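Local atomic coordinates of saframycin Mx1 synthetase B (Legionella pneumophila subsp. pneumophila, PDB entry 3KXW), a protein that belongs to the AMP-binding enzymes of the ANL clan and holds 5'-O-[(S)-(dodecanoyloxy)(hydroxy)phosphoryl]adenosine in a pocket. Residues A[24-29]-A[40-46]; A[54-58]-A[155-160]; A[111-115]-A[413-417]; A[473-477]-A[488-492]; A[505-509]-A[542-548]. One frame throughout, in Å; residues are numbered along the deposited sequence.

Contact 1 (A[24-29]-A[40-46]); sequences SPNKKS and TMTYEQL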
# COMPACT_ATOMS: atom_id res chain seq x y z
N SER A 24 -19.75 23.95 1.34
CA SER A 24 -19.29 23.98 -0.05
C SER A 24 -19.83 22.79 -0.84
O SER A 24 -19.07 21.92 -1.26
CB SER A 24 -17.77 24.02 -0.11
OG SER A 24 -17.21 22.84 0.44
N PRO A 25 -21.15 22.76 -1.05
CA PRO A 25 -21.83 21.62 -1.68
C PRO A 25 -21.24 21.32 -3.04
O PRO A 25 -21.13 20.14 -3.38
CB PRO A 25 -23.27 22.11 -1.88
CG PRO A 25 -23.32 23.54 -1.38
CD PRO A 25 -22.07 23.83 -0.64
N ASN A 26 -20.89 22.34 -3.82
CA ASN A 26 -20.42 22.11 -5.19
C ASN A 26 -18.91 21.97 -5.37
O ASN A 26 -18.44 21.84 -6.49
CB ASN A 26 -20.95 23.18 -6.16
CG ASN A 26 -22.47 23.11 -6.34
OD1 ASN A 26 -23.10 22.06 -6.16
ND2 ASN A 26 -23.07 24.25 -6.69
N LYS A 27 -18.17 22.01 -4.27
CA LYS A 27 -16.73 21.80 -4.32
C LYS A 27 -16.44 20.37 -4.77
O LYS A 27 -16.95 19.40 -4.20
CB LYS A 27 -16.07 22.08 -2.96
CG LYS A 27 -14.53 22.04 -2.95
CD LYS A 27 -13.94 22.22 -1.55
CE LYS A 27 -13.95 23.68 -1.12
NZ LYS A 27 -13.44 23.91 0.28
N LYS A 28 -15.62 20.24 -5.80
CA LYS A 28 -15.20 18.92 -6.29
C LYS A 28 -14.43 18.19 -5.20
O LYS A 28 -13.53 18.74 -4.60
CB LYS A 28 -14.25 19.06 -7.49
CG LYS A 28 -14.81 19.83 -8.66
CD LYS A 28 -13.77 19.92 -9.80
CE LYS A 28 -14.33 20.65 -11.01
NZ LYS A 28 -15.68 20.09 -11.34
N SER A 29 -14.76 16.93 -4.98
CA SER A 29 -14.00 16.14 -4.02
C SER A 29 -13.17 15.05 -4.70
O SER A 29 -11.94 15.08 -4.67
CB SER A 29 -14.97 15.52 -3.00
OG SER A 29 -14.29 14.65 -2.13
N THR A 40 -16.67 12.61 -11.54
CA THR A 40 -16.34 13.47 -10.41
C THR A 40 -17.51 13.50 -9.44
O THR A 40 -18.66 13.44 -9.85
CB THR A 40 -16.00 14.90 -10.90
OG1 THR A 40 -14.70 14.90 -11.51
CG2 THR A 40 -15.98 15.91 -9.73
N MSE A 41 -17.23 13.58 -8.15
CA MSE A 41 -18.31 13.86 -7.20
C MSE A 41 -17.96 15.01 -6.29
O MSE A 41 -16.81 15.18 -5.88
CB MSE A 41 -18.73 12.62 -6.39
CG MSE A 41 -17.64 11.97 -5.57
SE MSE A 41 -18.47 10.50 -4.52
CE MSE A 41 -20.11 10.33 -5.59
N THR A 42 -18.96 15.83 -6.03
CA THR A 42 -18.81 16.98 -5.17
C THR A 42 -19.06 16.54 -3.73
O THR A 42 -19.47 15.41 -3.50
CB THR A 42 -19.84 18.05 -5.53
OG1 THR A 42 -21.14 17.51 -5.33
CG2 THR A 42 -19.68 18.46 -7.00
N TYR A 43 -18.81 17.42 -2.76
CA TYR A 43 -19.16 17.10 -1.37
C TYR A 43 -20.66 16.84 -1.20
O TYR A 43 -21.07 15.90 -0.53
CB TYR A 43 -18.66 18.19 -0.42
CG TYR A 43 -17.22 17.98 -0.02
CD1 TYR A 43 -16.19 18.63 -0.69
CD2 TYR A 43 -16.89 17.13 1.00
CE1 TYR A 43 -14.87 18.42 -0.33
CE2 TYR A 43 -15.57 16.92 1.37
CZ TYR A 43 -14.56 17.58 0.70
OH TYR A 43 -13.25 17.35 1.05
N GLU A 44 -21.49 17.67 -1.82
CA GLU A 44 -22.93 17.44 -1.71
C GLU A 44 -23.27 16.02 -2.16
O GLU A 44 -24.05 15.33 -1.51
CB GLU A 44 -23.71 18.46 -2.55
CG GLU A 44 -25.19 18.20 -2.68
CD GLU A 44 -25.87 19.29 -3.48
OE1 GLU A 44 -26.01 19.12 -4.71
OE2 GLU A 44 -26.23 20.33 -2.90
N GLN A 45 -22.69 15.60 -3.27
CA GLN A 45 -22.99 14.27 -3.82
C GLN A 45 -22.47 13.13 -2.92
O GLN A 45 -23.18 12.15 -2.64
CB GLN A 45 -22.41 14.12 -5.22
CG GLN A 45 -23.10 14.97 -6.30
CD GLN A 45 -22.42 14.83 -7.65
OE1 GLN A 45 -21.22 15.07 -7.79
NE2 GLN A 45 -23.20 14.44 -8.67
N LEU A 46 -21.22 13.27 -2.49
CA LEU A 46 -20.63 12.28 -1.60
C LEU A 46 -21.48 12.09 -0.34
O LEU A 46 -21.81 10.97 0.06
CB LEU A 46 -19.21 12.72 -1.25
CG LEU A 46 -18.40 11.84 -0.30
CD1 LEU A 46 -18.25 10.43 -0.86
CD2 LEU A 46 -17.02 12.48 0.00
O HOH W 1 -23.14 19.19 -6.32
O HOH W 2 -25.37 22.58 -4.80
O HOH W 3 -14.53 17.62 -13.50
O HOH W 4 -12.24 16.14 -1.24

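Contact 2 (A[54-58]-A[155-160]); sequences AATLQ and RSSSWQ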
# COMPACT_ATOMS: atom_id res chain seq x y z
N ALA A 54 -26.10 4.39 3.85
CA ALA A 54 -26.32 4.15 5.28
C ALA A 54 -27.79 3.82 5.58
O ALA A 54 -28.09 2.96 6.42
CB ALA A 54 -25.82 5.35 6.13
N ALA A 55 -28.71 4.50 4.91
CA ALA A 55 -30.14 4.25 5.17
C ALA A 55 -30.51 2.83 4.74
O ALA A 55 -31.32 2.16 5.38
CB ALA A 55 -31.00 5.28 4.44
N THR A 56 -29.94 2.40 3.62
CA THR A 56 -30.14 1.03 3.15
C THR A 56 -29.57 0.01 4.14
O THR A 56 -30.23 -0.98 4.48
CB THR A 56 -29.51 0.82 1.77
OG1 THR A 56 -30.05 1.79 0.86
CG2 THR A 56 -29.80 -0.58 1.27
N LEU A 57 -28.35 0.24 4.62
CA LEU A 57 -27.77 -0.65 5.63
C LEU A 57 -28.67 -0.74 6.87
O LEU A 57 -28.93 -1.82 7.40
CB LEU A 57 -26.35 -0.15 6.02
CG LEU A 57 -25.26 -0.34 4.97
CD1 LEU A 57 -23.93 0.32 5.42
CD2 LEU A 57 -25.05 -1.84 4.67
N GLN A 58 -29.13 0.41 7.34
CA GLN A 58 -30.01 0.44 8.49
C GLN A 58 -31.33 -0.30 8.19
O GLN A 58 -31.82 -1.08 9.03
CB GLN A 58 -30.26 1.89 8.92
CG GLN A 58 -29.03 2.54 9.54
CD GLN A 58 -29.21 4.03 9.77
OE1 GLN A 58 -29.99 4.69 9.07
NE2 GLN A 58 -28.48 4.57 10.72
N ARG A 155 -33.37 7.52 -0.94
CA ARG A 155 -33.24 7.00 0.43
C ARG A 155 -32.45 7.92 1.36
O ARG A 155 -32.52 7.74 2.58
CB ARG A 155 -32.61 5.59 0.43
CG ARG A 155 -33.19 4.65 -0.60
CD ARG A 155 -34.31 3.73 -0.08
NE ARG A 155 -34.84 4.03 1.26
CZ ARG A 155 -35.95 4.73 1.51
NH1 ARG A 155 -36.68 5.28 0.53
NH2 ARG A 155 -36.33 4.90 2.77
N SER A 156 -31.70 8.88 0.80
CA SER A 156 -30.82 9.72 1.62
C SER A 156 -31.54 10.29 2.85
O SER A 156 -31.01 10.26 3.96
CB SER A 156 -30.19 10.86 0.80
OG SER A 156 -29.50 10.37 -0.34
N SER A 157 -32.75 10.82 2.65
CA SER A 157 -33.42 11.54 3.74
C SER A 157 -33.92 10.56 4.79
O SER A 157 -34.36 10.97 5.86
CB SER A 157 -34.59 12.39 3.22
OG SER A 157 -35.66 11.58 2.76
N SER A 158 -33.85 9.26 4.50
CA SER A 158 -34.26 8.28 5.48
C SER A 158 -33.15 7.92 6.49
O SER A 158 -33.39 7.19 7.44
CB SER A 158 -34.80 7.02 4.81
OG SER A 158 -36.10 7.25 4.28
N TRP A 159 -31.95 8.45 6.28
CA TRP A 159 -30.83 8.06 7.14
C TRP A 159 -31.06 8.49 8.60
O TRP A 159 -31.50 9.61 8.85
CB TRP A 159 -29.51 8.63 6.60
CG TRP A 159 -28.34 8.53 7.55
CD1 TRP A 159 -27.76 7.38 8.02
CD2 TRP A 159 -27.59 9.61 8.12
NE1 TRP A 159 -26.70 7.68 8.85
CE2 TRP A 159 -26.58 9.04 8.91
CE3 TRP A 159 -27.68 11.01 8.03
CZ2 TRP A 159 -25.67 9.83 9.63
CZ3 TRP A 159 -26.76 11.78 8.73
CH2 TRP A 159 -25.78 11.19 9.52
N GLN A 160 -30.76 7.61 9.55
CA GLN A 160 -30.83 7.99 10.97
C GLN A 160 -29.43 8.08 11.56
O GLN A 160 -28.78 7.06 11.71
CB GLN A 160 -31.66 6.96 11.75
CG GLN A 160 -33.09 6.81 11.24
CD GLN A 160 -34.03 7.85 11.84
OE1 GLN A 160 -33.60 8.74 12.58
NE2 GLN A 160 -35.32 7.73 11.53
O HOH W 5 -32.61 4.81 8.42

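Contact 3 (A[111-115]-A[413-417]); sequences VTNSK and YWNQP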
# COMPACT_ATOMS: atom_id res chain seq x y z
N VAL A 111 -13.65 -12.99 5.72
CA VAL A 111 -15.03 -13.22 6.13
C VAL A 111 -15.13 -14.02 7.42
O VAL A 111 -15.91 -13.69 8.30
CB VAL A 111 -15.87 -13.88 4.99
CG1 VAL A 111 -17.25 -14.36 5.52
CG2 VAL A 111 -16.02 -12.90 3.85
N THR A 112 -14.33 -15.07 7.55
CA THR A 112 -14.39 -15.89 8.75
C THR A 112 -13.98 -15.09 9.99
O THR A 112 -14.57 -15.23 11.05
CB THR A 112 -13.52 -17.12 8.59
OG1 THR A 112 -13.97 -17.85 7.44
CG2 THR A 112 -13.58 -18.01 9.85
N ASN A 113 -12.95 -14.25 9.84
CA ASN A 113 -12.46 -13.45 10.95
C ASN A 113 -13.45 -12.35 11.35
O ASN A 113 -13.82 -12.22 12.52
CB ASN A 113 -11.07 -12.88 10.60
CG ASN A 113 -10.45 -12.06 11.73
OD1 ASN A 113 -10.35 -12.51 12.88
ND2 ASN A 113 -10.03 -10.85 11.41
N SER A 114 -13.91 -11.58 10.36
CA SER A 114 -14.66 -10.36 10.63
C SER A 114 -16.17 -10.56 10.76
O SER A 114 -16.86 -9.69 11.28
CB SER A 114 -14.39 -9.31 9.53
OG SER A 114 -14.92 -9.74 8.30
N LYS A 115 -16.67 -11.69 10.27
CA LYS A 115 -18.10 -12.03 10.35
C LYS A 115 -19.06 -10.88 10.00
O LYS A 115 -19.91 -10.48 10.80
CB LYS A 115 -18.43 -12.58 11.74
CG LYS A 115 -17.62 -13.83 12.08
CD LYS A 115 -17.58 -14.07 13.58
CE LYS A 115 -17.11 -15.48 13.95
NZ LYS A 115 -15.78 -15.83 13.40
N TYR A 413 -5.95 -6.08 16.72
CA TYR A 413 -6.35 -6.83 15.55
C TYR A 413 -7.70 -7.48 15.85
O TYR A 413 -7.88 -8.10 16.91
CB TYR A 413 -5.34 -7.94 15.27
CG TYR A 413 -3.93 -7.45 15.00
CD1 TYR A 413 -3.64 -6.64 13.90
CD2 TYR A 413 -2.89 -7.84 15.81
CE1 TYR A 413 -2.33 -6.22 13.66
CE2 TYR A 413 -1.60 -7.44 15.58
CZ TYR A 413 -1.31 -6.62 14.50
OH TYR A 413 0.01 -6.25 14.30
N TRP A 414 -8.64 -7.36 14.91
CA TRP A 414 -9.99 -7.89 15.13
C TRP A 414 -9.97 -9.37 15.52
O TRP A 414 -9.48 -10.20 14.77
CB TRP A 414 -10.87 -7.70 13.89
CG TRP A 414 -12.28 -8.05 14.19
CD1 TRP A 414 -12.92 -9.22 13.91
CD2 TRP A 414 -13.23 -7.22 14.86
NE1 TRP A 414 -14.22 -9.17 14.37
CE2 TRP A 414 -14.43 -7.95 14.96
CE3 TRP A 414 -13.17 -5.94 15.40
CZ2 TRP A 414 -15.58 -7.43 15.56
CZ3 TRP A 414 -14.32 -5.41 15.99
CH2 TRP A 414 -15.51 -6.17 16.07
N ASN A 415 -10.49 -9.67 16.70
CA ASN A 415 -10.66 -11.06 17.12
C ASN A 415 -9.36 -11.88 17.15
O ASN A 415 -9.38 -13.08 16.88
CB ASN A 415 -11.69 -11.74 16.20
CG ASN A 415 -12.23 -13.02 16.79
OD1 ASN A 415 -12.43 -13.11 17.99
ND2 ASN A 415 -12.43 -14.04 15.95
N GLN A 416 -8.24 -11.23 17.45
CA GLN A 416 -6.95 -11.91 17.59
C GLN A 416 -6.27 -11.39 18.85
O GLN A 416 -5.37 -10.54 18.79
CB GLN A 416 -6.06 -11.72 16.36
CG GLN A 416 -6.60 -12.38 15.07
CD GLN A 416 -5.54 -12.55 14.00
OE1 GLN A 416 -4.49 -13.14 14.25
NE2 GLN A 416 -5.83 -12.08 12.79
N PRO A 417 -6.71 -11.88 20.00
CA PRO A 417 -6.32 -11.30 21.29
C PRO A 417 -4.85 -11.52 21.59
O PRO A 417 -4.19 -10.61 22.07
CB PRO A 417 -7.19 -12.03 22.33
CG PRO A 417 -8.10 -12.96 21.55
CD PRO A 417 -7.66 -13.01 20.12
O HOH W 6 -16.17 -11.26 14.24

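Contact 4 (A[473-477]-A[488-492]); sequences IEFSL and KCAAF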
# COMPACT_ATOMS: atom_id res chain seq x y z
N ILE A 473 2.86 -17.96 -6.03
CA ILE A 473 3.26 -17.21 -7.22
C ILE A 473 3.45 -18.19 -8.38
O ILE A 473 3.03 -17.91 -9.50
CB ILE A 473 4.56 -16.45 -6.99
CG1 ILE A 473 4.36 -15.29 -6.01
CG2 ILE A 473 5.14 -15.94 -8.31
CD1 ILE A 473 5.68 -14.67 -5.54
N GLU A 474 4.07 -19.33 -8.11
CA GLU A 474 4.25 -20.34 -9.15
C GLU A 474 2.90 -20.82 -9.67
O GLU A 474 2.72 -21.00 -10.89
CB GLU A 474 5.12 -21.50 -8.60
CG GLU A 474 6.54 -21.05 -8.29
CD GLU A 474 7.32 -22.02 -7.41
OE1 GLU A 474 6.77 -23.08 -7.06
OE2 GLU A 474 8.48 -21.72 -7.08
N PHE A 475 1.95 -21.01 -8.76
CA PHE A 475 0.59 -21.41 -9.13
C PHE A 475 -0.05 -20.40 -10.08
O PHE A 475 -0.66 -20.78 -11.09
CB PHE A 475 -0.30 -21.58 -7.90
CG PHE A 475 -1.70 -22.01 -8.23
CD1 PHE A 475 -2.03 -23.35 -8.25
CD2 PHE A 475 -2.69 -21.07 -8.51
CE1 PHE A 475 -3.33 -23.76 -8.56
CE2 PHE A 475 -3.98 -21.47 -8.82
CZ PHE A 475 -4.30 -22.83 -8.84
N SER A 476 0.06 -19.12 -9.72
CA SER A 476 -0.47 -18.04 -10.53
C SER A 476 0.07 -18.09 -11.96
O SER A 476 -0.70 -18.01 -12.93
CB SER A 476 -0.19 -16.67 -9.89
OG SER A 476 -1.04 -16.44 -8.77
N LEU A 477 1.39 -18.23 -12.09
CA LEU A 477 2.03 -18.27 -13.40
C LEU A 477 1.51 -19.45 -14.21
O LEU A 477 1.17 -19.33 -15.40
CB LEU A 477 3.56 -18.38 -13.24
CG LEU A 477 4.24 -17.11 -12.71
CD1 LEU A 477 5.63 -17.38 -12.12
CD2 LEU A 477 4.34 -16.11 -13.83
N LYS A 488 8.31 -24.84 -17.12
CA LYS A 488 8.24 -24.74 -15.66
C LYS A 488 8.72 -23.38 -15.12
O LYS A 488 9.40 -22.62 -15.81
CB LYS A 488 9.02 -25.89 -15.01
CG LYS A 488 8.38 -27.26 -15.24
CD LYS A 488 6.94 -27.26 -14.76
CE LYS A 488 6.41 -28.66 -14.64
NZ LYS A 488 6.65 -29.41 -15.91
N CYS A 489 8.36 -23.09 -13.88
CA CYS A 489 8.76 -21.83 -13.28
C CYS A 489 9.08 -22.00 -11.79
O CYS A 489 8.72 -22.99 -11.17
CB CYS A 489 7.65 -20.77 -13.45
SG CYS A 489 6.19 -21.00 -12.37
N ALA A 490 9.74 -21.00 -11.23
CA ALA A 490 10.08 -21.02 -9.83
C ALA A 490 10.16 -19.57 -9.36
O ALA A 490 10.54 -18.70 -10.12
CB ALA A 490 11.40 -21.73 -9.61
N ALA A 491 9.74 -19.33 -8.12
CA ALA A 491 9.81 -18.00 -7.52
C ALA A 491 10.49 -18.11 -6.17
O ALA A 491 10.26 -19.05 -5.45
CB ALA A 491 8.41 -17.43 -7.36
N PHE A 492 11.30 -17.13 -5.83
CA PHE A 492 12.01 -17.16 -4.56
C PHE A 492 12.58 -15.79 -4.30
O PHE A 492 12.71 -14.98 -5.21
CB PHE A 492 13.12 -18.21 -4.57
CG PHE A 492 14.02 -18.14 -5.76
CD1 PHE A 492 15.21 -17.42 -5.71
CD2 PHE A 492 13.68 -18.77 -6.94
CE1 PHE A 492 16.05 -17.34 -6.82
CE2 PHE A 492 14.52 -18.69 -8.06
CZ PHE A 492 15.70 -17.99 -7.99

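Contact 5 (A[505-509]-A[542-548]); sequences MCEVK and LIPLKAM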
# COMPACT_ATOMS: atom_id res chain seq x y z
N MSE A 505 11.87 -17.19 -12.06
CA MSE A 505 12.58 -17.79 -13.19
C MSE A 505 11.62 -18.67 -13.99
O MSE A 505 10.90 -19.47 -13.40
CB MSE A 505 13.76 -18.65 -12.70
CG MSE A 505 14.65 -19.17 -13.81
SE MSE A 505 16.19 -20.14 -13.05
CE MSE A 505 17.14 -18.59 -12.28
N CYS A 506 11.62 -18.53 -15.31
CA CYS A 506 10.69 -19.28 -16.16
C CYS A 506 11.42 -19.93 -17.30
O CYS A 506 12.24 -19.29 -17.94
CB CYS A 506 9.64 -18.34 -16.79
SG CYS A 506 8.67 -17.42 -15.62
N GLU A 507 11.13 -21.20 -17.57
CA GLU A 507 11.53 -21.79 -18.85
C GLU A 507 10.63 -21.19 -19.93
O GLU A 507 9.45 -20.93 -19.67
CB GLU A 507 11.30 -23.29 -18.82
CG GLU A 507 12.09 -24.04 -17.77
CD GLU A 507 11.79 -25.55 -17.80
OE1 GLU A 507 10.68 -25.93 -18.25
OE2 GLU A 507 12.66 -26.33 -17.37
N VAL A 508 11.17 -20.93 -21.11
CA VAL A 508 10.35 -20.48 -22.22
C VAL A 508 10.39 -21.54 -23.29
O VAL A 508 11.45 -22.12 -23.56
CB VAL A 508 10.82 -19.10 -22.79
CG1 VAL A 508 10.64 -18.00 -21.73
CG2 VAL A 508 12.25 -19.16 -23.21
N LYS A 509 9.23 -21.82 -23.89
CA LYS A 509 9.19 -22.81 -24.96
C LYS A 509 10.13 -22.43 -26.10
O LYS A 509 10.82 -23.28 -26.63
CB LYS A 509 7.77 -22.98 -25.52
CG LYS A 509 6.76 -23.56 -24.53
CD LYS A 509 5.36 -23.63 -25.14
CE LYS A 509 4.37 -24.22 -24.16
NZ LYS A 509 3.04 -24.34 -24.80
N LEU A 542 14.81 -15.83 -17.69
CA LEU A 542 14.24 -16.73 -18.68
C LEU A 542 15.33 -17.72 -19.06
O LEU A 542 16.47 -17.33 -19.27
CB LEU A 542 13.77 -15.95 -19.93
CG LEU A 542 12.71 -14.84 -19.73
CD1 LEU A 542 12.24 -14.22 -21.06
CD2 LEU A 542 11.49 -15.31 -18.91
N ILE A 543 14.97 -19.00 -19.13
CA ILE A 543 15.89 -20.06 -19.52
C ILE A 543 15.18 -21.01 -20.49
O ILE A 543 13.96 -20.97 -20.60
CB ILE A 543 16.38 -20.82 -18.28
CG1 ILE A 543 15.22 -21.55 -17.60
CG2 ILE A 543 17.08 -19.85 -17.30
CD1 ILE A 543 15.69 -22.54 -16.56
N PRO A 544 15.94 -21.86 -21.19
CA PRO A 544 15.34 -22.78 -22.18
C PRO A 544 14.47 -23.86 -21.55
O PRO A 544 14.61 -24.19 -20.37
CB PRO A 544 16.57 -23.43 -22.86
CG PRO A 544 17.71 -22.51 -22.57
CD PRO A 544 17.41 -21.97 -21.18
N LEU A 545 13.57 -24.42 -22.36
CA LEU A 545 12.76 -25.56 -21.97
C LEU A 545 13.62 -26.70 -21.45
O LEU A 545 14.73 -26.92 -21.91
CB LEU A 545 11.97 -26.07 -23.17
CG LEU A 545 10.51 -25.68 -23.35
CD1 LEU A 545 9.83 -26.71 -24.27
CD2 LEU A 545 9.77 -25.58 -22.01
N LYS A 546 13.06 -27.43 -20.47
CA LYS A 546 13.73 -28.59 -19.88
C LYS A 546 15.03 -28.25 -19.14
O LYS A 546 15.80 -29.13 -18.78
CB LYS A 546 13.95 -29.68 -20.95
CG LYS A 546 14.47 -31.03 -20.41
CD LYS A 546 13.42 -31.79 -19.58
CE LYS A 546 13.82 -33.27 -19.39
NZ LYS A 546 12.77 -34.09 -18.67
N ALA A 547 15.27 -26.97 -18.89
CA ALA A 547 16.51 -26.58 -18.23
C ALA A 547 16.43 -26.82 -16.72
O ALA A 547 17.46 -26.90 -16.05
CB ALA A 547 16.86 -25.13 -18.54
N MSE A 548 15.22 -26.94 -16.20
CA MSE A 548 15.00 -27.35 -14.81
C MSE A 548 14.77 -28.85 -14.72
O MSE A 548 13.93 -29.40 -15.43
CB MSE A 548 13.79 -26.63 -14.22
CG MSE A 548 13.89 -25.12 -14.27
SE MSE A 548 12.30 -24.25 -13.49
CE MSE A 548 12.75 -22.39 -13.95
O HOH W 7 11.59 -28.73 -16.46
O HOH W 8 13.50 -23.45 -25.13

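Contact 1 (A[24-29]-A[40-46])
S29 N donates to M41 O over 2.8 Å, the first of three backbone bonds between segments 24-29 and 40-46. Y43 N reaches K27 O at 3.1 Å. E44 N meets P25 O at 2.9 Å. Side chains close in around this seam. S29 CB sits over one face of the Y43 ring, offset toward its rim and 4.1 Å from the ring centroid, a CH-pi contact. The aliphatic chain of K27 runs alongside the tyrosine, and P25 CB packs on E44 CB and OE2. K28-S29 and T40-T42 belong to the beta hairpin of strands 28-34 and 37-42, with K28 and T42 a non-hydrogen-bonded antiparallel pair; P25 and K27, in the type I turn leading into it, meet the first turn of helix 43-59. T42 is that helix's N-cap: Q45 N donates to T42 OG1 at 3.2 Å and T42 N to Q45 OE1 at 3.0 Å, a capping box. With chi1 at 61°, T42 OG1 lies between its own N and carbonyl carbon, from where it also donates to a water that bonds N26 OD1 and E44 OE1. Farther out, Y43 OH bonds I231 O of helix 220-233, while another water ties Y43 OH to S29 OG.

Contact 2 (A[54-58]-A[155-160])
The backbones of helix 43-59 and the loop after the 3-10 turn 155-158 come together at A55 and W159, whose CA atoms lie only 4.3 Å apart. The closeness is consistent with alanine on the helix side. A55 CB fits against the turn, 3.4 Å from R155 O, with S158 and the backbone of W159 beside it. One residue earlier, A54 CB lies 3.4 Å from CD1 of the W159 indole. The polar part of the contact is a two-point grip in which the amide of a helix side chain pairs with the backbone of a single residue. Through it the loop linking strands 143-147 and 169-174 is pinned to the C-terminal part of helix 43-59. Q58 NE2 donates to Q160 O at 2.7 Å, nearly within its own amide plane, and Q160 N donates back to Q58 OE1 at 3.1 Å, almost straight at 171° and on a lone pair. Having both ends of the amide engaged fixes its rotation. A water donating to both Q58 OE1 and S158 O, 2.7 Å from the former, adds a further link. The Q58 chain runs extended beyond CG toward the loop, and its amide is turned only 15° from the plane of the W159 ring. W159 has further partners: NE1 bonds Y87 O, and its ring meets that of Y87 with the planes at about 50°. S156 OG reaches back to Q48 O in an earlier turn of the same helix.

Contact 3 (A[111-115]-A[413-417])
W414 NE1 donates to a water at 2.9 Å, and that water donates in turn to N113 O at 3.1 Å, bridging the two segments. N113 O itself comes within 3.4 Å of W414 CD1, so both oxygens lie near the plane of the indole, at its edge. Beside them, W414 CD1 approaches S114 CA at 3.9 Å. The N113 side chain has CG anti to its backbone nitrogen (chi1 -178°), which carries the amide toward the carbonyl of W414; its plane stands 78° from that of the indole. N415 slides past N113 in the reverse direction, the two amide planes being 22° apart. A type II turn from Y413 to Q416, closed by Q416 N to Y413 O at 3.2 Å, presents W414 and N415 together to the helix. On the other partner, K115 NZ folds back to bond T112 O at 2.7 Å. The contact thus joins, at the surface, the C-terminal end of helix 101-114 to the loop between strand 400-405 and helix 417-424. Around it, W414 packs on L172 of strand 169-174 and on R67 of strand 67-71, R67 NE also bonds S114 O, and Q416 takes the N-cap position of helix 417-424.

Contact 4 (A[473-477]-A[488-492])
E474 and A491 supply the one hydrogen bond between segments 473-477 and 488-492: A491 N donates to E474 OE2 at 2.9 Å, with an N-H...O angle of 162°, using the anti lone pair of the carboxylate oxygen. The E474 side chain is extended beyond CG, and this length lets it pass the helix surface and reach the backbone of an outermost strand of the sheet. The same oxygen is also engaged by R558 NE in a salt bridge. Two apolar pairs accompany it. I473 CG2 meets A491 CB at 3.7 Å, and L477 CD1 lies equally far, 3.7 Å, from C489 SG. The thiol nestles between L477 and the helix backbone, 3.8 Å from E474 O; SG lies between its own backbone N and carbonyl carbon (chi1 74°), which turns it to the helix. C489 and A491 thus present one strand face to the helix, while A490 and F492 turn to helix 554-567 behind. The short axes approach to 7.8 Å and run largely antiparallel. In chemical terms, this is a buried carboxylate bonded by a peptide N-H and an arginine, next to apolar packing, and the two donors would probably favour its ionised form.

Contact 5 (A[505-509]-A[542-548])
Strands 499-508 and 539-544 are the two strands of a beta-alpha-beta unit whose connection runs through helix 515-533, and here they lie side by side in parallel. I543 N donates to C506 O at 3.0 Å, and V508 N to I543 O at 2.8 Å. C506 and L542 turn their side chains to one face of the sheet, E507 and I543 to the other. L542 CD2 lies 4.1 Å from C506 CB and also touches V508 CG1, at 4.0 Å; L521 and F522 of helix 515-533 pack on L542, and I525 on C506. On the E507 face, the glutamate crosses I543 obliquely and reaches out toward the type II turn P544-A547 that follows the strand. There M548 N donates to E507 OE2 at 2.9 Å, meeting it nearly along its C-O axis, and a water donates both to this oxygen and to M548 O. The second carboxylate oxygen, OE1, takes a bond from K488 N, so both oxygens of this buried group are occupied by N-H donors. The selenomethionine M548, fully extended beyond CG, carries its CE back across the strand to within 3.7 Å of M505 CG, and both residues also touch C561 of helix 554-567. At the far end L545 CG packs on K509 CA at 3.5 Å, while a water joins V508 O to L545 N. With a glutamate bonding the backbone just after the turn, the arrangement is that of a beta-alpha-beta crossover, which places two parallel strands side by side in a mixed four-stranded sheet.

Contact 4 is fully buried, contacts 1, 2 and 5 are partly so, and contact 3 lies at the surface. Contacts 1 and 2 use the same helix, 43-59, the first where it starts and the second near its end, yet without touching. Contacts 4 and 5 do touch, about 12 Å between centres, because strands 486-496 and 499-508 are neighbours in one sheet: A490 O faces M505 N at 2.8 Å. Chemistry follows place. Contact 5 rests on parallel strand pairing, contact 1 on a hairpin end and helix start, contact 2 on a glutamine amide, contact 3 on a water bridge and packing of N113 and W414. Buried glutamates serve contacts 4 and 5, across the chain's centre from contact 1.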